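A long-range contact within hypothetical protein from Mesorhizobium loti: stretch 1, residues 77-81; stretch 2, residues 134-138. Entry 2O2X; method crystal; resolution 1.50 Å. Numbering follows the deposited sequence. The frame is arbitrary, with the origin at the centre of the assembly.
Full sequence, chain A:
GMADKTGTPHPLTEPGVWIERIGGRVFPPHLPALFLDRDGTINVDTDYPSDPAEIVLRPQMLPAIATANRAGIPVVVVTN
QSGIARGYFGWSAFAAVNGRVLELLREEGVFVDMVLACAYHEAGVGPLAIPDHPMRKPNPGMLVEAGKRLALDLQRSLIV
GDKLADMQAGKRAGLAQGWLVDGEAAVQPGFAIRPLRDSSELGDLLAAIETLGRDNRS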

# COMPACT_ATOMS: atom_id res chain seq x y z
N VAL A 77 2.99 -1.44 2.12
CA VAL A 77 1.72 -1.93 1.56
C VAL A 77 0.63 -1.58 2.55
O VAL A 77 0.74 -1.90 3.72
N VAL A 78 -0.43 -0.93 2.08
CA VAL A 78 -1.58 -0.55 2.94
C VAL A 78 -2.83 -1.05 2.23
O VAL A 78 -3.18 -0.59 1.14
N THR A 79 -3.49 -2.04 2.81
CA THR A 79 -4.55 -2.78 2.08
C THR A 79 -5.78 -2.96 2.96
O THR A 79 -5.66 -3.41 4.10
N ASN A 80 -6.95 -2.66 2.41
CA ASN A 80 -8.21 -3.03 3.03
C ASN A 80 -8.54 -4.46 2.58
O ASN A 80 -8.48 -4.81 1.40
N GLN A 81 -8.87 -5.31 3.54
CA GLN A 81 -9.25 -6.69 3.33
C GLN A 81 -10.64 -6.95 3.90
O GLN A 81 -10.82 -7.75 4.85
N PRO A 134 -10.87 3.88 11.91
CA PRO A 134 -9.77 4.77 11.56
C PRO A 134 -8.67 4.13 10.68
O PRO A 134 -7.96 4.87 9.99
N MSE A 135 -8.55 2.81 10.70
CA MSE A 135 -7.54 2.12 9.88
C MSE A 135 -8.03 1.75 8.51
O MSE A 135 -7.24 1.29 7.68
N ARG A 136 -9.32 1.92 8.24
CA ARG A 136 -9.90 1.50 6.96
C ARG A 136 -9.86 2.69 6.02
O ARG A 136 -10.51 3.70 6.26
N LYS A 137 -9.12 2.58 4.91
CA LYS A 137 -9.09 3.63 3.87
C LYS A 137 -10.53 3.81 3.40
O LYS A 137 -11.22 2.82 3.20
N PRO A 138 -10.98 5.07 3.17
CA PRO A 138 -10.22 6.32 3.07
C PRO A 138 -9.69 6.98 4.35
O PRO A 138 -8.96 7.97 4.26

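The contact joins the end of a strand, residues 77-80, to a segment without regular secondary structure, and it depends mainly on two polar side chains, Asn 80 and Lys 137. Val 77 (chi1 t) remains out of reach of the second stretch. Val 78 is the first residue to take part. Its CA-to-CB bond points toward the other stretch, and in the m rotamer its CG2 lies 4.4 Å from CD of Lys 137, a loose apolar contact with the aliphatic part of that chain. The carbonyl of Val 78 provides the stronger link: Lys 137, also directed toward its partner and in an m, t, m, t conformation, reaches in to the strand so that its NZ donates a hydrogen bond to Val 78 O (2.9 Å).

Thr 79 (chi1 t) points away, as expected from strand alternation, and its OG1 instead accepts a hydrogen bond from NE2 of Gln 81 at 2.9 Å. Asn 80 turns back toward the second stretch and buries the largest area of any residue here. With chi1 m and chi2 near -13°, its amide pairs with the backbone of Lys 137 at both ends: Lys 137 N donates to Asn 80 OD1 (3.1 Å), while Asn 80 ND2 donates to Lys 137 O (2.9 Å). The side chain thus satisfies both backbone polar groups of one residue, just before the cis peptide bond leading to Pro 138. The same ND2 lies 3.6 Å from CG of Arg 136, whose CA-to-CB bond runs sideways, and sits over one face of its guanidinium.

A water reinforces the junction, accepting hydrogen bonds from Asn 80 N (3.0 Å) and Lys 137 NZ (2.9 Å). Gln 81, beyond the strand, does not reach the second stretch.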

# COMPACT_ATOMS: atom_id res chain seq x y z
CB VAL A 77 1.77 -3.44 1.31
CG1 VAL A 77 0.40 -3.93 0.79
CG2 VAL A 77 2.88 -3.78 0.30
CB VAL A 78 -1.66 0.98 3.24
CG1 VAL A 78 -0.58 1.36 4.21
CG2 VAL A 78 -1.56 1.83 1.96
CB THR A 79 -4.03 -4.14 1.54
OG1 THR A 79 -5.09 -4.88 0.93
CG2 THR A 79 -3.42 -5.02 2.60
CB ASN A 80 -9.39 -2.16 2.58
CG ASN A 80 -9.37 -0.70 3.10
OD1 ASN A 80 -8.62 -0.34 4.02
ND2 ASN A 80 -10.26 0.14 2.54
CB GLN A 81 -8.18 -7.60 3.95
CG GLN A 81 -6.81 -7.49 3.26
CD GLN A 81 -6.77 -8.19 1.93
OE1 GLN A 81 -7.27 -9.32 1.79
NE2 GLN A 81 -6.17 -7.55 0.93
CB PRO A 134 -9.17 5.18 12.91
CG PRO A 134 -10.20 4.95 13.88
CD PRO A 134 -11.14 3.89 13.36
CB MSE A 135 -7.04 0.86 10.56
CG MSE A 135 -6.35 1.13 11.87
SE MSE A 135 -4.65 2.07 11.70
CE MSE A 135 -3.65 0.81 11.33
CB ARG A 136 -11.33 1.00 7.10
CG ARG A 136 -11.88 0.54 5.77
CD ARG A 136 -13.37 0.32 5.76
NE ARG A 136 -13.86 0.08 4.41
CZ ARG A 136 -14.45 0.98 3.64
NH1 ARG A 136 -14.68 2.23 4.07
NH2 ARG A 136 -14.86 0.61 2.42
CB LYS A 137 -8.19 3.23 2.71
CG LYS A 137 -6.75 2.94 3.07
CD LYS A 137 -5.95 2.42 1.86
CE LYS A 137 -6.40 1.05 1.38
NZ LYS A 137 -5.66 0.59 0.13
CB PRO A 138 -11.20 7.25 2.34
CG PRO A 138 -12.53 6.79 2.88
CD PRO A 138 -12.41 5.29 2.88
O HOH W 1 -7.60 -1.56 -0.29